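PDB 2CYC: tyrosine--tRNA ligase from Pyrococcus horikoshii, which catalyses the ATP-dependent attachment of L-tyrosine to tRNA(Tyr), first forming tyrosyl-AMP and then transferring the tyrosyl group to the acceptor end. Local coordinates for residues D81-G84 / E88-Q91; S144-S149 / Y168-V173; R155-A160 / A164-P169. One frame throughout, in Å; residues are numbered along the deposited sequence.

Interaction 1 (D81-G84 / E88-Q91)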
loop_
_atom_site.group_PDB
_atom_site.type_symbol
_atom_site.label_atom_id
_atom_site.label_comp_id
_atom_site.label_asym_id
_atom_site.label_seq_id
_atom_site.Cartn_x
_atom_site.Cartn_y
_atom_site.Cartn_z
ATOM N N ASP A 81 12.037 -9.114 -3.554
ATOM C CA ASP A 81 12.888 -9.698 -4.593
ATOM C C ASP A 81 13.645 -10.981 -4.246
ATOM O O ASP A 81 14.766 -11.178 -4.706
ATOM C CB ASP A 81 13.896 -8.656 -5.088
ATOM C CG ASP A 81 13.222 -7.416 -5.643
ATOM O OD1 ASP A 81 12.288 -7.564 -6.462
ATOM O OD2 ASP A 81 13.628 -6.299 -5.264
ATOM N N LYS A 82 13.043 -11.866 -3.462
ATOM C CA LYS A 82 13.736 -13.100 -3.118
ATOM C C LYS A 82 13.542 -14.120 -4.219
ATOM O O LYS A 82 12.543 -14.081 -4.944
ATOM C CB LYS A 82 13.221 -13.664 -1.792
ATOM C CG LYS A 82 13.455 -12.746 -0.605
ATOM C CD LYS A 82 14.903 -12.287 -0.535
ATOM C CE LYS A 82 15.145 -11.472 0.719
ATOM N NZ LYS A 82 16.468 -10.801 0.656
ATOM N N LEU A 83 14.501 -15.032 -4.346
ATOM C CA LEU A 83 14.414 -16.056 -5.364
ATOM C C LEU A 83 14.064 -15.402 -6.693
ATOM O O LEU A 83 13.137 -15.824 -7.392
ATOM C CB LEU A 83 13.361 -17.105 -4.957
ATOM C CG LEU A 83 13.826 -18.018 -3.801
ATOM C CD1 LEU A 83 12.676 -18.839 -3.213
ATOM C CD2 LEU A 83 14.920 -18.948 -4.335
ATOM N N GLY A 84 14.814 -14.353 -7.028
ATOM C CA GLY A 84 14.595 -13.652 -8.282
ATOM C C GLY A 84 13.191 -13.106 -8.482
ATOM O O GLY A 84 12.757 -12.901 -9.616
ATOM N N GLU A 88 6.034 -17.869 -7.925
ATOM C CA GLU A 88 5.767 -19.295 -8.122
ATOM C C GLU A 88 6.830 -20.154 -7.441
ATOM O O GLU A 88 6.510 -21.122 -6.748
ATOM C CB GLU A 88 5.775 -19.630 -9.612
ATOM C CG GLU A 88 4.785 -18.855 -10.439
ATOM C CD GLU A 88 3.515 -19.628 -10.651
ATOM O OE1 GLU A 88 2.885 -20.004 -9.638
ATOM O OE2 GLU A 88 3.153 -19.862 -11.827
ATOM N N VAL A 89 8.097 -19.813 -7.673
ATOM C CA VAL A 89 9.198 -20.557 -7.085
ATOM C C VAL A 89 9.211 -20.355 -5.573
ATOM O O VAL A 89 9.493 -21.290 -4.814
ATOM C CB VAL A 89 10.553 -20.121 -7.694
ATOM C CG1 VAL A 89 11.700 -20.826 -6.984
ATOM C CG2 VAL A 89 10.579 -20.467 -9.184
ATOM N N ILE A 90 8.908 -19.131 -5.142
ATOM C CA ILE A 90 8.855 -18.812 -3.721
ATOM C C ILE A 90 7.848 -19.737 -3.040
ATOM O O ILE A 90 8.133 -20.332 -2.000
ATOM C CB ILE A 90 8.446 -17.331 -3.518
ATOM C CG1 ILE A 90 9.654 -16.437 -3.803
ATOM C CG2 ILE A 90 7.901 -17.099 -2.098
ATOM C CD1 ILE A 90 9.309 -14.956 -3.951
ATOM N N GLN A 91 6.681 -19.882 -3.658
ATOM C CA GLN A 91 5.629 -20.726 -3.105
ATOM C C GLN A 91 5.970 -22.217 -3.072
ATOM O O GLN A 91 5.631 -22.921 -2.119
ATOM C CB GLN A 91 4.321 -20.465 -3.861
ATOM C CG GLN A 91 3.722 -19.109 -3.469
ATOM C CD GLN A 91 2.530 -18.683 -4.311
ATOM O OE1 GLN A 91 1.653 -17.956 -3.837
ATOM N NE2 GLN A 91 2.502 -19.112 -5.560
#
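In the short loop between helix 74-79 and helix 87-108, Leu83 folds back onto Val89 and Ile90 in the first turns of the following helix. The CA atoms of Leu83 and Ile90 are 6.4 Å apart. Leu83 has CG anti to its own carbonyl carbon (chi1 -73°), and this carries CD1 over the helix surface. There Leu83 CD1 lies 3.9 Å from Ile90 CG1, and it is equally close to Ile90 CA. Val89 CG1 is a looser neighbour, 4.4 Å from Leu83 CD1. Ile90 reaches back to the loop, and its CD1 comes within 3.5 Å of the backbone oxygen Lys82 O. The loop starts with a Schellman motif that ends helix 74-79: Lys82 N bonds to Ser77 O and Asp81 N to Trp78 O, with Asp81 at positive phi as the C-prime residue. Asp81 OD1 forms a salt bridge with Lys139 of the second subunit, and Asp81 OD2 one with Lys165 of the same chain. The end of the Lys82 side chain leads away from helix 87-108, and the side chain comes within about 7 Å of the bound tyrosine, nearest atom to nearest atom.

Interaction 2 (S144-S149 / Y168-V173). With TYR (tyrosine), chain C.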
loop_
_atom_site.group_PDB
_atom_site.type_symbol
_atom_site.label_atom_id
_atom_site.label_comp_id
_atom_site.label_asym_id
_atom_site.label_seq_id
_atom_site.Cartn_x
_atom_site.Cartn_y
_atom_site.Cartn_z
ATOM N N SER A 144 6.839 8.723 6.793
ATOM C CA SER A 144 8.171 8.791 7.390
ATOM C C SER A 144 8.409 7.610 8.326
ATOM O O SER A 144 9.497 7.043 8.357
ATOM C CB SER A 144 8.344 10.108 8.160
ATOM O OG SER A 144 7.495 10.153 9.291
ATOM N N ARG A 145 7.383 7.245 9.086
ATOM C CA ARG A 145 7.484 6.128 10.011
ATOM C C ARG A 145 7.693 4.825 9.221
ATOM O O ARG A 145 8.544 4.014 9.564
ATOM C CB ARG A 145 6.210 6.055 10.863
ATOM C CG ARG A 145 6.261 5.045 11.983
ATOM C CD ARG A 145 7.447 5.292 12.907
ATOM N NE ARG A 145 7.528 4.311 13.992
ATOM C CZ ARG A 145 6.736 4.294 15.062
ATOM N NH1 ARG A 145 5.784 5.213 15.213
ATOM N NH2 ARG A 145 6.894 3.353 15.983
ATOM N N VAL A 146 6.930 4.638 8.150
ATOM C CA VAL A 146 7.077 3.432 7.346
ATOM C C VAL A 146 8.478 3.383 6.743
ATOM O O VAL A 146 9.117 2.332 6.721
ATOM C CB VAL A 146 6.053 3.379 6.187
ATOM C CG1 VAL A 146 6.301 2.123 5.338
ATOM C CG2 VAL A 146 4.627 3.395 6.746
ATOM N N MET A 147 8.951 4.524 6.248
ATOM C CA MET A 147 10.279 4.597 5.647
ATOM C C MET A 147 11.335 4.135 6.643
ATOM O O MET A 147 12.288 3.457 6.273
ATOM C CB MET A 147 10.581 6.028 5.200
ATOM C CG MET A 147 9.793 6.466 3.983
ATOM S SD MET A 147 9.996 8.230 3.625
ATOM C CE MET A 147 11.642 8.245 2.960
ATOM N N ARG A 148 11.147 4.499 7.910
ATOM C CA ARG A 148 12.084 4.130 8.967
ATOM C C ARG A 148 12.005 2.661 9.358
ATOM O O ARG A 148 12.929 2.137 9.971
ATOM C CB ARG A 148 11.844 4.977 10.226
ATOM C CG ARG A 148 12.351 6.418 10.142
ATOM C CD ARG A 148 12.359 7.090 11.521
ATOM N NE ARG A 148 11.024 7.450 11.998
ATOM C CZ ARG A 148 10.313 8.477 11.534
ATOM N NH1 ARG A 148 10.813 9.254 10.579
ATOM N NH2 ARG A 148 9.101 8.731 12.018
ATOM N N SER A 149 10.911 1.994 9.003
ATOM C CA SER A 149 10.731 0.592 9.384
ATOM C C SER A 149 11.191 -0.380 8.300
ATOM O O SER A 149 11.075 -1.595 8.443
ATOM C CB SER A 149 9.259 0.340 9.708
ATOM O OG SER A 149 8.495 0.234 8.514
ATOM N N TYR A 168 5.190 -3.418 2.224
ATOM C CA TYR A 168 5.618 -4.577 3.022
ATOM C C TYR A 168 5.475 -4.418 4.555
ATOM O O TYR A 168 4.875 -5.261 5.225
ATOM C CB TYR A 168 7.075 -4.913 2.637
ATOM C CG TYR A 168 7.725 -6.124 3.301
ATOM C CD1 TYR A 168 8.353 -7.097 2.529
ATOM C CD2 TYR A 168 7.797 -6.248 4.692
ATOM C CE1 TYR A 168 9.041 -8.157 3.109
ATOM C CE2 TYR A 168 8.488 -7.309 5.286
ATOM C CZ TYR A 168 9.107 -8.259 4.484
ATOM O OH TYR A 168 9.790 -9.318 5.048
ATOM N N PRO A 169 6.006 -3.336 5.132
ATOM C CA PRO A 169 5.863 -3.220 6.591
ATOM C C PRO A 169 4.410 -3.118 7.074
ATOM O O PRO A 169 4.069 -3.591 8.155
ATOM C CB PRO A 169 6.680 -1.968 6.922
ATOM C CG PRO A 169 7.692 -1.901 5.777
ATOM C CD PRO A 169 6.818 -2.234 4.595
ATOM N N MET A 170 3.556 -2.481 6.281
ATOM C CA MET A 170 2.164 -2.351 6.670
ATOM C C MET A 170 1.478 -3.715 6.558
ATOM O O MET A 170 0.530 -4.013 7.284
ATOM C CB MET A 170 1.474 -1.290 5.800
ATOM C CG MET A 170 2.044 0.115 6.025
ATOM S SD MET A 170 1.842 0.725 7.731
ATOM C CE MET A 170 3.400 0.175 8.516
ATOM N N MET A 171 1.972 -4.548 5.651
ATOM C CA MET A 171 1.425 -5.890 5.494
ATOM C C MET A 171 1.825 -6.736 6.710
ATOM O O MET A 171 1.038 -7.553 7.190
ATOM C CB MET A 171 1.965 -6.543 4.216
ATOM C CG MET A 171 1.368 -6.006 2.923
ATOM S SD MET A 171 2.323 -6.563 1.487
ATOM C CE MET A 171 2.059 -8.368 1.582
ATOM N N GLN A 172 3.045 -6.537 7.209
ATOM C CA GLN A 172 3.517 -7.304 8.362
ATOM C C GLN A 172 2.673 -6.968 9.580
ATOM O O GLN A 172 2.317 -7.858 10.359
ATOM C CB GLN A 172 5.003 -7.027 8.663
ATOM C CG GLN A 172 5.581 -7.907 9.811
ATOM C CD GLN A 172 7.095 -8.088 9.734
ATOM O OE1 GLN A 172 7.690 -7.908 8.674
ATOM N NE2 GLN A 172 7.721 -8.475 10.855
ATOM N N VAL A 173 2.345 -5.691 9.749
ATOM C CA VAL A 173 1.517 -5.310 10.886
ATOM C C VAL A 173 0.105 -5.888 10.725
ATOM O O VAL A 173 -0.467 -6.424 11.679
ATOM C CB VAL A 173 1.461 -3.776 11.033
ATOM C CG1 VAL A 173 0.456 -3.377 12.095
ATOM C CG2 VAL A 173 2.847 -3.259 11.407
HETATM N N TYR C . 10.018 -9.388 7.798
HETATM C CA TYR C . 10.296 -10.794 8.219
HETATM C C TYR C . 11.737 -11.177 7.884
HETATM O O TYR C . 12.410 -10.390 7.183
HETATM C CB TYR C . 9.323 -11.757 7.519
HETATM C CG TYR C . 7.874 -11.547 7.914
HETATM C CD1 TYR C . 7.461 -11.703 9.237
HETATM C CD2 TYR C . 6.914 -11.192 6.963
HETATM C CE1 TYR C . 6.119 -11.505 9.606
HETATM C CE2 TYR C . 5.578 -11.003 7.317
HETATM C CZ TYR C . 5.186 -11.154 8.636
HETATM O OH TYR C . 3.861 -10.950 8.980
HETATM O OXT TYR C . 12.173 -12.260 8.320
#
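Val146, near the end of the short helix 143-148, packs against Pro169 and Met170 of helix 164-178. Its two methyls divide the work. CG2 meets the end of Met170, with Val146 CG2 to Met170 CE at 3.9 Å, while CG1 faces the proline ring, with Val146 CG1 to Pro169 CG at 4.3 Å. Met170 is bent at chi2 and chi3, which brings its thioether end back to the valine. Phe163 of the second subunit packs on both Val146 and Met170. Ser149 follows where the helix gives out. Its hydroxyl sits between the backbone N and the carbonyl carbon (chi1 77°) and donates to Val146 O, 2.8 Å from Ser149 OG. The C=O...OG angle is 121°, and the donor is tilted 18° from the carbonyl plane. Val146 O also accepts from Ser149 N. The same OG touches the proline ring, with Ser149 OG to Pro169 CB at 3.3 Å. Pro169 has no N-H to give the preceding turn, and helix 164-178 is kinked there. Beside it, Tyr168 and Gln172 face the substrate. The ligand N donates to Tyr168 OH at 2.8 Å, in the plane of that ring, and to Gln172 OE1 at 2.9 Å. Gln172 NE2 bonds to Gln190. Asp175, Gln190 and Tyr37 also bond to the tyrosine. The packing side is thus apolar, its buried hydroxyl satisfied by a helix carbonyl, while two oxygens from this segment grip the substrate amino group; Glu41, bonded to Tyr168 OH, probably strengthens the pull on its positive charge.

Interaction 3 (R155-A160 / A164-P169). With TYR (tyrosine), chain C.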
loop_
_atom_site.group_PDB
_atom_site.type_symbol
_atom_site.label_atom_id
_atom_site.label_comp_id
_atom_site.label_asym_id
_atom_site.label_seq_id
_atom_site.Cartn_x
_atom_site.Cartn_y
_atom_site.Cartn_z
ATOM N N ARG A 155 16.742 -3.895 4.407
ATOM C CA ARG A 155 17.075 -2.807 3.491
ATOM C C ARG A 155 17.177 -1.464 4.179
ATOM O O ARG A 155 16.753 -1.294 5.325
ATOM C CB ARG A 155 16.017 -2.678 2.396
ATOM C CG ARG A 155 16.037 -3.799 1.408
ATOM C CD ARG A 155 14.771 -3.834 0.598
ATOM N NE ARG A 155 14.741 -5.052 -0.193
ATOM C CZ ARG A 155 15.505 -5.272 -1.254
ATOM N NH1 ARG A 155 16.357 -4.341 -1.657
ATOM N NH2 ARG A 155 15.430 -6.429 -1.898
ATOM N N GLN A 156 17.748 -0.514 3.449
ATOM C CA GLN A 156 17.884 0.851 3.915
ATOM C C GLN A 156 17.158 1.679 2.860
ATOM O O GLN A 156 17.049 1.258 1.708
ATOM C CB GLN A 156 19.359 1.255 3.990
ATOM C CG GLN A 156 20.153 0.527 5.060
ATOM C CD GLN A 156 19.474 0.554 6.425
ATOM O OE1 GLN A 156 19.026 1.605 6.893
ATOM N NE2 GLN A 156 19.405 -0.605 7.073
ATOM N N MET A 157 16.646 2.838 3.251
ATOM C CA MET A 157 15.940 3.695 2.314
ATOM C C MET A 157 16.823 4.109 1.141
ATOM O O MET A 157 17.797 4.841 1.314
ATOM C CB MET A 157 15.415 4.941 3.030
ATOM C CG MET A 157 14.054 4.747 3.683
ATOM S SD MET A 157 12.793 4.206 2.482
ATOM C CE MET A 157 12.702 5.617 1.416
ATOM N N GLY A 158 16.478 3.628 -0.051
ATOM C CA GLY A 158 17.234 3.961 -1.245
ATOM C C GLY A 158 16.542 5.044 -2.051
ATOM O O GLY A 158 15.321 5.197 -1.989
ATOM N N GLU A 159 17.322 5.800 -2.813
ATOM C CA GLU A 159 16.774 6.879 -3.629
ATOM C C GLU A 159 15.678 6.416 -4.590
ATOM O O GLU A 159 14.640 7.067 -4.720
ATOM C CB GLU A 159 17.891 7.561 -4.433
ATOM C CG GLU A 159 18.884 8.362 -3.597
ATOM C CD GLU A 159 18.241 9.548 -2.894
ATOM O OE1 GLU A 159 17.603 10.377 -3.579
ATOM O OE2 GLU A 159 18.380 9.652 -1.656
ATOM N N ALA A 160 15.906 5.295 -5.264
ATOM C CA ALA A 160 14.930 4.797 -6.225
ATOM C C ALA A 160 14.233 3.510 -5.797
ATOM O O ALA A 160 13.954 2.646 -6.630
ATOM C CB ALA A 160 15.605 4.596 -7.581
ATOM N N ALA A 164 6.297 -0.835 -3.734
ATOM C CA ALA A 164 5.827 -2.072 -3.115
ATOM C C ALA A 164 6.566 -2.397 -1.825
ATOM O O ALA A 164 5.969 -2.935 -0.893
ATOM C CB ALA A 164 5.947 -3.252 -4.097
ATOM N N LYS A 165 7.859 -2.069 -1.770
ATOM C CA LYS A 165 8.660 -2.350 -0.578
ATOM C C LYS A 165 8.208 -1.562 0.635
ATOM O O LYS A 165 8.404 -2.004 1.769
ATOM C CB LYS A 165 10.147 -2.101 -0.848
ATOM C CG LYS A 165 10.755 -3.162 -1.764
ATOM C CD LYS A 165 12.254 -2.964 -1.983
ATOM C CE LYS A 165 12.857 -4.170 -2.686
ATOM N NZ LYS A 165 12.132 -4.495 -3.945
ATOM N N LEU A 166 7.600 -0.402 0.396
ATOM C CA LEU A 166 7.078 0.429 1.484
ATOM C C LEU A 166 5.753 -0.165 1.980
ATOM O O LEU A 166 5.348 0.060 3.117
ATOM C CB LEU A 166 6.849 1.869 1.005
ATOM C CG LEU A 166 8.051 2.827 1.014
ATOM C CD1 LEU A 166 8.487 3.053 2.446
ATOM C CD2 LEU A 166 9.200 2.260 0.197
ATOM N N ILE A 167 5.069 -0.917 1.123
ATOM C CA ILE A 167 3.811 -1.534 1.541
ATOM C C ILE A 167 4.098 -2.709 2.490
ATOM O O ILE A 167 3.359 -2.956 3.446
ATOM C CB ILE A 167 3.011 -2.032 0.311
ATOM C CG1 ILE A 167 2.661 -0.839 -0.590
ATOM C CG2 ILE A 167 1.739 -2.771 0.766
ATOM C CD1 ILE A 167 2.013 -1.234 -1.901
ATOM N N TYR A 168 5.190 -3.418 2.224
ATOM C CA TYR A 168 5.618 -4.577 3.022
ATOM C C TYR A 168 5.475 -4.418 4.555
ATOM O O TYR A 168 4.875 -5.261 5.225
ATOM C CB TYR A 168 7.075 -4.913 2.637
ATOM C CG TYR A 168 7.725 -6.124 3.301
ATOM C CD1 TYR A 168 8.353 -7.097 2.529
ATOM C CD2 TYR A 168 7.797 -6.248 4.692
ATOM C CE1 TYR A 168 9.041 -8.157 3.109
ATOM C CE2 TYR A 168 8.488 -7.309 5.286
ATOM C CZ TYR A 168 9.107 -8.259 4.484
ATOM O OH TYR A 168 9.790 -9.318 5.048
ATOM N N PRO A 169 6.006 -3.336 5.132
ATOM C CA PRO A 169 5.863 -3.220 6.591
ATOM C C PRO A 169 4.410 -3.118 7.074
ATOM O O PRO A 169 4.069 -3.591 8.155
ATOM C CB PRO A 169 6.680 -1.968 6.922
ATOM C CG PRO A 169 7.692 -1.901 5.777
ATOM C CD PRO A 169 6.818 -2.234 4.595
HETATM N N TYR C . 10.018 -9.388 7.798
HETATM C CA TYR C . 10.296 -10.794 8.219
HETATM C C TYR C . 11.737 -11.177 7.884
HETATM O O TYR C . 12.410 -10.390 7.183
HETATM C CB TYR C . 9.323 -11.757 7.519
HETATM C CG TYR C . 7.874 -11.547 7.914
HETATM C CD1 TYR C . 7.461 -11.703 9.237
HETATM C CD2 TYR C . 6.914 -11.192 6.963
HETATM C CE1 TYR C . 6.119 -11.505 9.606
HETATM C CE2 TYR C . 5.578 -11.003 7.317
HETATM C CZ TYR C . 5.186 -11.154 8.636
HETATM O OH TYR C . 3.861 -10.950 8.980
HETATM O OXT TYR C . 12.173 -12.260 8.320
#
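The backbones of Arg155 and Lys165 stay well apart, with CA atoms 9.4 Å from each other, and the Met157 and Leu166 CA atoms are similarly distant, so side chains alone bridge the loop and the helix. Arg155 is extended from CG to NE and crosses Lys165 at about a right angle. Lys165 CE sits over the centre of one guanidinium face, only 3.2 Å from Arg155 CZ, which is tight packing. The lysine then bends at its last torsion (chi4 54°), and this turns its amino group off the guanidinium. Lys165 NZ forms salt bridges with Asp81 and Asp162 and bonds to Ile79 O. Arg155 NE bonds to Asn80 OD1. Arg155 NH2 and Lys165 NZ are 4.3 Å apart, and both pair with Asp81 OD2, the arginine only at long range and weakly. With an alanine in place of Arg155, the lysine CE would probably lose its flat lid and Asn80 OD1 an N-H partner. Further along, Met157 SD makes a loose apolar contact with Leu166 CD1 at 4.5 Å. Both of these residues also rest on Met147 of helix 143-148, and Leu166 touches Phe163 of the second subunit. The contact therefore lies near the start of helix 164-178, which carries Tyr168 of the tyrosine pocket, with the C-terminal end of helix 74-79 on the Lys165 side and helix 143-148 on the Leu166 side.

Interaction 1 closes before the other two open. Interaction 3 begins inside the span of interaction 2, and both end on helix 164-178. All lie in the part of the chain related to other class I synthetases. Interactions 2 and 3 are close neighbours, with centres 9 Å apart. They share Tyr168 and Pro169, and they touch where Met147 meets Met157 and Leu166. Interaction 1 lies farther off, its centre 18 Å from that of interaction 3 and 21 Å from that of interaction 2. The salt bridge from Asp81 to Lys165 ties it to interaction 3. All three reach the second subunit, so the helix that presents Tyr168 and Gln172 to the substrate is packed close to the dimer interface.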